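Local coordinates for protein putative acyl-CoA thioester hydrolase HI0827 (Haemophilus influenzae, PDB 1YLI) that probably hydrolyses the thioester bond of a broad range of acyl-coenzyme A substrates, working as a hexamer, at residues A62-N67 with T115-T120; N8-K13 with K95-V100; T20-S25 with D76-Y81. One frame throughout, in Å; residues are numbered along the deposited sequence. Where two conformers were deposited one is given.

All three contacts are built on one antiparallel five-stranded sheet, ordered 15-21, 77-87, 91-101, 111-123, 58-67, with helix 35-54 packed on it. Contacts 1 and 3 each join an outermost strand of the chain to its neighbour, and their centres are about 19 Å apart. Contact 2 lays an N-terminal loop over strand 91-101, about 14 Å from contact 1 and 15 Å from contact 3 between centres. Arg-10 NH2 ties it to contact 1 by a salt bridge to Asp-116 OD2, 2.8 Å long. Along the chain the segments come as 8-13, 20-25, 62-67, 76-81, 95-100 and 115-120, so strands distant in sequence pair in one hotdog sheet, and segment 8-13 covers part of it.

Contact 1: A62-N67 with T115-T120; sequences AVESMN and TDAVFT. With COA (coenzyme A), chain E.
Val-63 lies alongside Phe-119, and its CG1 sits almost over the ring centre, 3.4 Å from the centroid and 14° off the normal, a CH-pi contact. CG1 reaches that place because it is anti to the backbone N (chi1 -157°). Farther along, CG and CE of Met-66 both pack on Ala-117 CB, and Met-42 of helix 35-54 touches Met-66 and Phe-119 as well.

Backbone bonding is regular at one end: Thr-120 N gives a hydrogen bond to Ala-62 O (3.0 Å), and Ala-62 N returns one to Thr-120 O. Glu-64 N then reaches Val-118 O at 3.1 Å. Beyond this the strand 58-67 breaks, and side chains and water take over the pairing. Glu-64 reaches across with its chain extended beyond CG, and OE2 accepts from Val-118 N (2.7 Å), which comes from above the carboxylate plane. Next along, a water bridges Asn-67 N (3.0 Å) and Asp-116 O (3.1 Å). Thr-115 OG1 donates to Asn-67 O at 2.6 Å, from above the carbonyl plane.

At the ligand, coenzyme A N6A donates to Asn-67 OD1 (2.7 Å), and the same ligand bonds to Ser-90, Ser-91 and Ser-130 of a second subunit. A further coenzyme A touches Ala-62 and Thr-120. Strand 58-67 also forms an antiparallel ladder with a strand of that second subunit, carrying the sheet across the interface: this is the edge-to-edge dimer of the hotdog fold, with coenzyme A bound where the two chains meet.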
loop_
_atom_site.group_PDB
_atom_site.type_symbol
_atom_site.label_atom_id
_atom_site.label_comp_id
_atom_site.label_asym_id
_atom_site.label_seq_id
_atom_site.Cartn_x
_atom_site.Cartn_y
_atom_site.Cartn_z
ATOM N N ALA B 62 -6.432 -17.840 -19.082
ATOM C CA ALA B 62 -6.753 -17.044 -20.253
ATOM C C ALA B 62 -7.698 -15.934 -19.877
ATOM O O ALA B 62 -8.392 -16.022 -18.874
ATOM C CB ALA B 62 -7.333 -17.920 -21.364
ATOM N N VAL B 63 -7.695 -14.865 -20.671
ATOM C CA VAL B 63 -8.713 -13.816 -20.576
ATOM C C VAL B 63 -9.026 -13.431 -21.998
ATOM O O VAL B 63 -8.115 -13.326 -22.847
ATOM C CB VAL B 63 -8.219 -12.544 -19.840
ATOM C CG1 VAL B 63 -9.438 -11.727 -19.249
ATOM C CG2 VAL B 63 -7.329 -12.938 -18.792
ATOM N N GLU B 64 -10.300 -13.191 -22.282
ATOM C CA GLU B 64 -10.643 -12.813 -23.659
ATOM C C GLU B 64 -10.437 -11.281 -23.858
ATOM O O GLU B 64 -10.093 -10.556 -22.900
ATOM C CB GLU B 64 -12.035 -13.383 -24.035
ATOM C CG GLU B 64 -13.169 -12.501 -23.590
ATOM C CD GLU B 64 -14.563 -13.176 -23.671
ATOM O OE1 GLU B 64 -14.808 -14.142 -24.457
ATOM O OE2 GLU B 64 -15.411 -12.696 -22.868
ATOM N N SER B 65 -10.585 -10.771 -25.072
ATOM C CA SER B 65 -10.381 -9.342 -25.313
ATOM C C SER B 65 -11.439 -8.518 -24.550
ATOM O O SER B 65 -12.518 -9.051 -24.235
ATOM C CB SER B 65 -10.494 -9.068 -26.804
ATOM O OG SER B 65 -11.756 -9.478 -27.236
ATOM N N MET B 66 -11.161 -7.233 -24.320
ATOM C CA MET B 66 -11.974 -6.346 -23.497
ATOM C C MET B 66 -11.945 -4.950 -24.090
ATOM O O MET B 66 -10.891 -4.552 -24.534
ATOM C CB MET B 66 -11.206 -6.204 -22.168
ATOM C CG MET B 66 -11.974 -6.407 -21.034
ATOM S SD MET B 66 -10.821 -6.344 -19.663
ATOM C CE MET B 66 -9.988 -7.934 -19.803
ATOM N N ASN B 67 -13.033 -4.164 -24.018
ATOM C CA ASN B 67 -13.002 -2.695 -24.345
ATOM C C ASN B 67 -13.431 -1.978 -23.077
ATOM O O ASN B 67 -14.197 -2.533 -22.293
ATOM C CB ASN B 67 -14.010 -2.267 -25.435
ATOM C CG ASN B 67 -13.738 -2.882 -26.795
ATOM O OD1 ASN B 67 -12.680 -2.657 -27.395
ATOM N ND2 ASN B 67 -14.724 -3.614 -27.330
ATOM N N THR B 115 -16.877 -2.436 -18.525
ATOM C CA THR B 115 -16.354 -3.514 -19.353
ATOM C C THR B 115 -16.931 -4.855 -18.927
ATOM O O THR B 115 -17.601 -4.944 -17.912
ATOM C CB THR B 115 -14.806 -3.559 -19.294
ATOM O OG1 THR B 115 -14.332 -4.363 -20.388
ATOM C CG2 THR B 115 -14.265 -4.082 -17.951
ATOM N N ASP B 116 -16.678 -5.880 -19.720
ATOM C CA ASP B 116 -16.859 -7.274 -19.285
ATOM C C ASP B 116 -15.893 -8.177 -20.042
ATOM O O ASP B 116 -15.391 -7.801 -21.121
ATOM C CB ASP B 116 -18.328 -7.781 -19.440
ATOM C CG ASP B 116 -18.874 -7.688 -20.875
ATOM O OD1 ASP B 116 -18.347 -8.359 -21.775
ATOM O OD2 ASP B 116 -19.893 -7.003 -21.109
ATOM N N ALA B 117 -15.656 -9.368 -19.502
ATOM C CA ALA B 117 -14.789 -10.326 -20.195
ATOM C C ALA B 117 -14.865 -11.664 -19.513
ATOM O O ALA B 117 -15.077 -11.765 -18.307
ATOM C CB ALA B 117 -13.302 -9.823 -20.218
ATOM N N VAL B 118 -14.642 -12.689 -20.300
ATOM C CA VAL B 118 -14.596 -14.047 -19.782
ATOM C C VAL B 118 -13.179 -14.416 -19.392
ATOM O O VAL B 118 -12.233 -14.371 -20.219
ATOM C CB VAL B 118 -15.168 -15.046 -20.816
ATOM C CG1 VAL B 118 -15.045 -16.497 -20.334
ATOM C CG2 VAL B 118 -16.648 -14.730 -21.048
ATOM N N PHE B 119 -13.064 -14.852 -18.147
ATOM C CA PHE B 119 -11.832 -15.391 -17.630
ATOM C C PHE B 119 -11.896 -16.907 -17.615
ATOM O O PHE B 119 -12.923 -17.477 -17.227
ATOM C CB PHE B 119 -11.606 -14.874 -16.203
ATOM C CG PHE B 119 -11.142 -13.446 -16.145
ATOM C CD1 PHE B 119 -12.036 -12.399 -16.363
ATOM C CD2 PHE B 119 -9.827 -13.146 -15.884
ATOM C CE1 PHE B 119 -11.605 -11.069 -16.336
ATOM C CE2 PHE B 119 -9.406 -11.838 -15.840
ATOM C CZ PHE B 119 -10.305 -10.789 -16.069
ATOM N N THR B 120 -10.796 -17.554 -18.025
ATOM C CA THR B 120 -10.659 -18.990 -17.862
ATOM C C THR B 120 -9.697 -19.315 -16.735
ATOM O O THR B 120 -8.516 -18.919 -16.778
ATOM C CB THR B 120 -10.187 -19.672 -19.132
ATOM O OG1 THR B 120 -11.058 -19.271 -20.185
ATOM C CG2 THR B 120 -10.282 -21.202 -18.973
HETATM N N1A COA E . -10.744 -0.532 -29.928
HETATM C C2A COA E . -9.700 0.072 -30.585
HETATM N N3A COA E . -9.768 1.400 -30.885
HETATM C C4A COA E . -10.855 2.101 -30.498
HETATM C C5A COA E . -11.914 1.497 -29.846
HETATM C C6A COA E . -11.848 0.156 -29.541
HETATM N N6A COA E . -12.874 -0.503 -29.022
HETATM N N7A COA E . -12.864 2.416 -29.628
HETATM C C8A COA E . -12.410 3.597 -30.115
HETATM N N9A COA E . -11.171 3.408 -30.668
HETATM C C1B COA E . -10.307 4.420 -31.301
HETATM C C2B COA E . -10.991 5.163 -32.438
HETATM O O2B COA E . -11.033 4.450 -33.654
HETATM C C3B COA E . -10.123 6.404 -32.494
HETATM O O3B COA E . -8.887 6.104 -33.108
HETATM P P3B COA E . -7.997 7.177 -33.904
HETATM O O7A COA E . -8.614 7.245 -35.292
HETATM O O8A COA E . -6.572 6.750 -34.015
HETATM O O9A COA E . -8.127 8.558 -33.315
HETATM C C4B COA E . -9.821 6.653 -31.022
HETATM O O4B COA E . -10.038 5.429 -30.375
HETATM C C5B COA E . -10.703 7.752 -30.435
HETATM O O5B COA E . -12.045 7.474 -30.793
HETATM P P1A COA E . -13.120 8.631 -30.611
HETATM O O1A COA E . -14.286 8.381 -31.535
HETATM O O2A COA E . -12.471 9.982 -30.790
HETATM O O3A COA E . -13.516 8.645 -29.044
HETATM P P2A COA E . -14.658 7.721 -28.444
HETATM O O4A COA E . -14.645 6.525 -29.373
HETATM O O5A COA E . -16.002 8.413 -28.378
HETATM O O6A COA E . -14.066 7.408 -26.983
HETATM C CBP COA E . -12.459 6.935 -25.309
HETATM C CCP COA E . -12.776 6.852 -26.792
HETATM C CDP COA E . -11.224 6.051 -25.048
HETATM C CEP COA E . -12.170 8.411 -25.050
HETATM C CAP COA E . -13.667 6.430 -24.484
HETATM O OAP COA E . -14.006 5.171 -25.019
HETATM C C9P COA E . -13.309 6.286 -23.020
HETATM O O9P COA E . -13.106 7.452 -22.249
HETATM N N8P COA E . -13.161 5.052 -22.521
HETATM C C7P COA E . -12.659 4.781 -21.173
HETATM C C6P COA E . -11.143 4.874 -21.138
HETATM C C5P COA E . -10.621 4.652 -19.743
HETATM O O5P COA E . -10.763 5.537 -18.887
HETATM N N4P COA E . -9.975 3.496 -19.550
HETATM C C3P COA E . -9.306 3.167 -18.308
HETATM C C2P COA E . -9.920 1.939 -17.664
HETATM S S1P COA E . -11.615 2.265 -17.158
HETATM O O HOH W 1 -15.586 -5.620 -23.357
#

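Contact 2: N8-K13 with K95-V100; sequences NGRQSK and KVEVWV
In this hotdog sheet the irregular N-terminal segment 8-13 covers the face of strand 91-101 turned away from helix 35-54, with Arg-10, Ser-12 and Lys-13 settling on Glu-97 and Trp-99. Ser-12 CB lies over one face of the indole, off toward its rim, 3.7 Å from the centroid of the five-membered ring. At the ring's edge, Trp-99 NE1 points in plane to Glu-97 OE1 (3.0 Å, 177° at the hydrogen), which fixes the indole's rotation. Lys-13 N reaches the same OE1 at 2.8 Å from the opposite face of the carboxylate.

Arg-10 runs out fully extended, its CG anti to the backbone N (chi1 -176°), and passes CG and CD beside CZ2 and CH2 of Trp-99. Its NH2 forms a salt bridge with Glu-97 OE2 (3.0 Å); the guanidinium and carboxylate planes stand nearly perpendicular. NH2 also pairs with Asp-116. One water gathers Arg-10 NE, Gln-11 O, Lys-13 NZ and Glu-97 OE2, lying 2.6 Å from OE2. With two N-H donors on one oxygen and a guanidinium and a water on the other, the buried carboxylate of Glu-97 is well compensated and probably ionised.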
loop_
_atom_site.group_PDB
_atom_site.type_symbol
_atom_site.label_atom_id
_atom_site.label_comp_id
_atom_site.label_asym_id
_atom_site.label_seq_id
_atom_site.Cartn_x
_atom_site.Cartn_y
_atom_site.Cartn_z
ATOM N N ASN B 8 -29.507 2.666 -21.270
ATOM C CA ASN B 8 -29.958 1.823 -22.370
ATOM C C ASN B 8 -30.842 0.686 -21.872
ATOM O O ASN B 8 -31.336 -0.093 -22.681
ATOM C CB ASN B 8 -28.767 1.227 -23.156
ATOM C CG ASN B 8 -27.817 2.300 -23.742
ATOM O OD1 ASN B 8 -26.592 2.115 -23.749
ATOM N ND2 ASN B 8 -28.376 3.405 -24.229
ATOM N N GLY B 9 -31.023 0.578 -20.555
ATOM C CA GLY B 9 -31.808 -0.497 -19.958
ATOM C C GLY B 9 -31.060 -1.805 -19.684
ATOM O O GLY B 9 -31.690 -2.799 -19.311
ATOM N N ARG B 10 -29.732 -1.829 -19.856
ATOM C CA ARG B 10 -28.947 -3.035 -19.540
ATOM C C ARG B 10 -28.930 -3.207 -18.026
ATOM O O ARG B 10 -28.919 -2.227 -17.309
ATOM C CB ARG B 10 -27.498 -2.909 -20.034
ATOM C CG ARG B 10 -26.646 -4.136 -19.835
ATOM C CD ARG B 10 -25.193 -3.846 -20.174
ATOM N NE ARG B 10 -24.360 -5.025 -19.975
ATOM C CZ ARG B 10 -23.114 -5.165 -20.432
ATOM N NH1 ARG B 10 -22.527 -4.167 -21.096
ATOM N NH2 ARG B 10 -22.443 -6.304 -20.197
ATOM N N GLN B 11 -28.934 -4.450 -17.554
ATOM C CA GLN B 11 -28.885 -4.759 -16.115
ATOM C C GLN B 11 -27.715 -5.701 -15.877
ATOM O O GLN B 11 -27.369 -6.476 -16.762
ATOM C CB GLN B 11 -30.188 -5.429 -15.637
ATOM C CG GLN B 11 -31.497 -4.718 -16.050
ATOM C CD GLN B 11 -32.737 -5.572 -15.761
ATOM O OE1 GLN B 11 -32.657 -6.549 -15.006
ATOM N NE2 GLN B 11 -33.881 -5.216 -16.365
ATOM N N SER B 12 -27.094 -5.616 -14.701
ATOM C CA SER B 12 -25.991 -6.531 -14.332
ATOM C C SER B 12 -26.431 -7.990 -14.353
ATOM O O SER B 12 -27.567 -8.295 -14.016
ATOM C CB SER B 12 -25.432 -6.188 -12.963
ATOM O OG SER B 12 -26.475 -6.147 -12.015
ATOM N N LYS B 13 -25.550 -8.873 -14.798
ATOM C CA LYS B 13 -25.830 -10.296 -14.820
ATOM C C LYS B 13 -24.890 -11.015 -13.869
ATOM O O LYS B 13 -23.701 -10.666 -13.772
ATOM C CB LYS B 13 -25.633 -10.853 -16.234
ATOM C CG LYS B 13 -26.805 -10.621 -17.164
ATOM C CD LYS B 13 -26.530 -11.286 -18.553
ATOM C CE LYS B 13 -27.411 -10.708 -19.699
ATOM N NZ LYS B 13 -26.856 -9.448 -20.369
ATOM N N LYS B 95 -17.666 -15.285 -16.689
ATOM C CA LYS B 95 -17.845 -13.934 -17.245
ATOM C C LYS B 95 -17.986 -12.889 -16.134
ATOM O O LYS B 95 -18.817 -13.037 -15.259
ATOM C CB LYS B 95 -19.015 -13.889 -18.223
ATOM C CG LYS B 95 -19.139 -12.588 -18.944
ATOM C CD LYS B 95 -20.076 -12.674 -20.120
ATOM C CE LYS B 95 -20.006 -11.387 -20.961
ATOM N NZ LYS B 95 -21.074 -11.451 -22.025
ATOM N N VAL B 96 -17.158 -11.839 -16.187
ATOM C CA VAL B 96 -17.130 -10.780 -15.195
ATOM C C VAL B 96 -17.553 -9.504 -15.889
ATOM O O VAL B 96 -17.013 -9.162 -16.960
ATOM C CB VAL B 96 -15.725 -10.562 -14.578
ATOM C CG1 VAL B 96 -15.768 -9.426 -13.457
ATOM C CG2 VAL B 96 -15.156 -11.901 -14.003
ATOM N N GLU B 97 -18.569 -8.859 -15.317
ATOM C CA GLU B 97 -19.033 -7.539 -15.765
ATOM C C GLU B 97 -18.593 -6.574 -14.696
ATOM O O GLU B 97 -18.710 -6.891 -13.502
ATOM C CB GLU B 97 -20.565 -7.504 -15.838
ATOM C CG GLU B 97 -21.182 -8.210 -17.021
ATOM C CD GLU B 97 -22.698 -8.053 -17.088
ATOM O OE1 GLU B 97 -23.335 -7.629 -16.078
ATOM O OE2 GLU B 97 -23.253 -8.366 -18.161
ATOM N N VAL B 98 -18.089 -5.411 -15.109
ATOM C CA VAL B 98 -17.706 -4.345 -14.178
ATOM C C VAL B 98 -18.721 -3.241 -14.280
ATOM O O VAL B 98 -18.956 -2.699 -15.365
ATOM C CB VAL B 98 -16.291 -3.825 -14.454
ATOM C CG1 VAL B 98 -15.872 -2.683 -13.442
ATOM C CG2 VAL B 98 -15.340 -4.958 -14.300
ATOM N N TRP B 99 -19.379 -2.949 -13.162
ATOM C CA TRP B 99 -20.337 -1.882 -13.066
ATOM C C TRP B 99 -19.827 -0.798 -12.115
ATOM O O TRP B 99 -19.150 -1.102 -11.100
ATOM C CB TRP B 99 -21.667 -2.422 -12.542
ATOM C CG TRP B 99 -22.369 -3.223 -13.603
ATOM C CD1 TRP B 99 -22.144 -4.524 -13.937
ATOM C CD2 TRP B 99 -23.399 -2.747 -14.467
ATOM N NE1 TRP B 99 -23.016 -4.902 -14.943
ATOM C CE2 TRP B 99 -23.759 -3.810 -15.310
ATOM C CE3 TRP B 99 -24.043 -1.506 -14.617
ATOM C CZ2 TRP B 99 -24.747 -3.688 -16.273
ATOM C CZ3 TRP B 99 -25.020 -1.379 -15.580
ATOM C CH2 TRP B 99 -25.375 -2.465 -16.386
ATOM N N VAL B 100 -20.186 0.453 -12.421
ATOM C CA VAL B 100 -19.775 1.604 -11.629
ATOM C C VAL B 100 -20.998 2.356 -11.144
ATOM O O VAL B 100 -21.973 2.526 -11.902
ATOM C CB VAL B 100 -18.872 2.542 -12.485
ATOM C CG1 VAL B 100 -18.408 3.757 -11.687
ATOM C CG2 VAL B 100 -17.647 1.769 -12.935
HETATM O O HOH W 2 -25.539 -7.266 -18.629
HETATM O O HOH W 3 -21.384 -11.509 -15.039
#

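Contact 3: T20-S25 with D76-Y81; sequences TLAMPS and DVVCCY
Peptide groups, not rings, are the flat units that meet where Thr-20, Leu-21 and Ala-22 run against Asp-76, Val-77 and Val-78. The carbonyl of Asp-76 receives Ala-22 N almost head-on, with an N to O distance of 3.0 Å and a C=O...N angle of 172°; Leu-21 CA adds a weak CA-H...O contact to that oxygen, 3.6 Å from CA. Next along, Thr-20 and Val-78 exchange bonds: Val-78 N donates to Thr-20 O at 2.7 Å, and Thr-20 N to Val-78 O at 2.9 Å, tilted from the carbonyl plane. The carboxylate of Asp-76 turns off to other partners, OD1 taking Val-103 N and Ala-104 N and OD2 taking Ser-73 N.

This is the antiparallel edge of the hotdog sheet, where strand 15-21 ends against the start of strand 77-87, and the chain then leaves toward the 3-10 turn at Pro-24 and Ser-25. Thr-20 and Val-78 stand on the face where Trp-37 of helix 35-54 packs against both, and Thr-20 OG1 is hydrogen-bonded to Gln-41 OE1 of that helix. On the other face, Leu-21 CD2 and Val-77 CG2 meet at 3.9 Å, the two side chains crossing at a slant; CG2, anti to the carbonyl carbon, is the branch of Val-77 that faces Leu-21. Met-44 of a neighbouring subunit packs on Leu-21 there.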
loop_
_atom_site.group_PDB
_atom_site.type_symbol
_atom_site.label_atom_id
_atom_site.label_comp_id
_atom_site.label_asym_id
_atom_site.label_seq_id
_atom_site.Cartn_x
_atom_site.Cartn_y
_atom_site.Cartn_z
ATOM N N THR B 20 -16.108 -2.336 -4.397
ATOM C CA THR B 20 -14.834 -1.715 -4.034
ATOM C C THR B 20 -14.903 -0.211 -4.338
ATOM O O THR B 20 -15.398 0.167 -5.369
ATOM C CB THR B 20 -13.694 -2.314 -4.967
ATOM O OG1 THR B 20 -13.754 -3.756 -4.976
ATOM C CG2 THR B 20 -12.281 -1.873 -4.536
ATOM N N LEU B 21 -14.380 0.635 -3.468
ATOM C CA LEU B 21 -14.182 2.049 -3.814
ATOM C C LEU B 21 -12.882 2.221 -4.583
ATOM O O LEU B 21 -11.852 1.655 -4.174
ATOM C CB LEU B 21 -14.118 2.897 -2.552
ATOM C CG LEU B 21 -15.387 3.086 -1.787
ATOM C CD1 LEU B 21 -15.035 3.567 -0.338
ATOM C CD2 LEU B 21 -16.226 4.086 -2.532
ATOM N N ALA B 22 -12.920 2.993 -5.666
ATOM C CA ALA B 22 -11.716 3.397 -6.417
ATOM C C ALA B 22 -10.957 4.360 -5.539
ATOM O O ALA B 22 -11.457 5.443 -5.230
ATOM C CB ALA B 22 -12.095 4.075 -7.769
ATOM N N MET B 23 -9.752 3.986 -5.120
ATOM C CA MET B 23 -8.986 4.777 -4.141
ATOM C C MET B 23 -7.762 5.485 -4.752
ATOM O O MET B 23 -7.318 5.092 -5.821
ATOM C CB MET B 23 -8.543 3.882 -2.985
ATOM C CG MET B 23 -9.675 3.320 -2.143
ATOM S SD MET B 23 -10.471 4.585 -1.175
ATOM C CE MET B 23 -9.301 4.868 0.134
ATOM N N PRO B 24 -7.241 6.554 -4.097
ATOM C CA PRO B 24 -6.006 7.219 -4.588
ATOM C C PRO B 24 -4.879 6.238 -4.906
ATOM O O PRO B 24 -4.179 6.405 -5.897
ATOM C CB PRO B 24 -5.622 8.129 -3.403
ATOM C CG PRO B 24 -6.939 8.542 -2.870
ATOM C CD PRO B 24 -7.781 7.263 -2.918
ATOM N N SER B 25 -4.727 5.201 -4.078
ATOM C CA SER B 25 -3.637 4.225 -4.235
ATOM C C SER B 25 -3.893 3.213 -5.349
ATOM O O SER B 25 -3.039 2.365 -5.615
ATOM C CB SER B 25 -3.438 3.468 -2.919
ATOM O OG SER B 25 -4.637 2.810 -2.550
ATOM N N ASP B 76 -15.447 6.622 -6.924
ATOM C CA ASP B 76 -16.598 5.885 -7.497
ATOM C C ASP B 76 -16.638 4.454 -6.908
ATOM O O ASP B 76 -15.604 3.917 -6.536
ATOM C CB ASP B 76 -16.493 5.778 -9.037
ATOM C CG ASP B 76 -16.715 7.114 -9.771
ATOM O OD1 ASP B 76 -17.271 8.088 -9.211
ATOM O OD2 ASP B 76 -16.351 7.161 -10.980
ATOM N N VAL B 77 -17.825 3.867 -6.800
ATOM C CA VAL B 77 -17.984 2.489 -6.359
ATOM C C VAL B 77 -17.902 1.598 -7.592
ATOM O O VAL B 77 -18.546 1.888 -8.605
ATOM C CB VAL B 77 -19.348 2.251 -5.687
ATOM C CG1 VAL B 77 -19.489 0.770 -5.290
ATOM C CG2 VAL B 77 -19.531 3.142 -4.453
ATOM N N VAL B 78 -17.082 0.546 -7.508
ATOM C CA VAL B 78 -16.773 -0.359 -8.617
ATOM C C VAL B 78 -17.157 -1.817 -8.222
ATOM O O VAL B 78 -16.705 -2.355 -7.208
ATOM C CB VAL B 78 -15.285 -0.275 -9.017
ATOM C CG1 VAL B 78 -15.016 -1.189 -10.241
ATOM C CG2 VAL B 78 -14.895 1.152 -9.368
ATOM N N CYS B 79 -18.080 -2.399 -8.979
ATOM C CA CYS B 79 -18.645 -3.704 -8.702
ATOM C C CYS B 79 -18.285 -4.709 -9.800
ATOM O O CYS B 79 -18.430 -4.420 -11.000
ATOM C CB CYS B 79 -20.186 -3.629 -8.646
ATOM S SG CYS B 79 -20.814 -2.562 -7.351
ATOM N N CYS B 80 -17.888 -5.908 -9.383
ATOM C CA CYS B 80 -17.614 -6.983 -10.335
ATOM C C CYS B 80 -18.685 -8.012 -10.079
ATOM O O CYS B 80 -18.844 -8.452 -8.953
ATOM C CB CYS B 80 -16.254 -7.604 -10.083
ATOM S SG CYS B 80 -14.878 -6.490 -10.531
ATOM N N TYR B 81 -19.400 -8.367 -11.138
ATOM C CA TYR B 81 -20.402 -9.431 -11.133
ATOM C C TYR B 81 -19.918 -10.623 -11.949
ATOM O O TYR B 81 -19.335 -10.430 -12.983
ATOM C CB TYR B 81 -21.713 -8.915 -11.735
ATOM C CG TYR B 81 -22.460 -7.976 -10.830
ATOM C CD1 TYR B 81 -22.117 -6.624 -10.776
ATOM C CD2 TYR B 81 -23.534 -8.431 -10.043
ATOM C CE1 TYR B 81 -22.796 -5.739 -9.931
ATOM C CE2 TYR B 81 -24.243 -7.544 -9.190
ATOM C CZ TYR B 81 -23.832 -6.194 -9.139
ATOM O OH TYR B 81 -24.478 -5.263 -8.334
#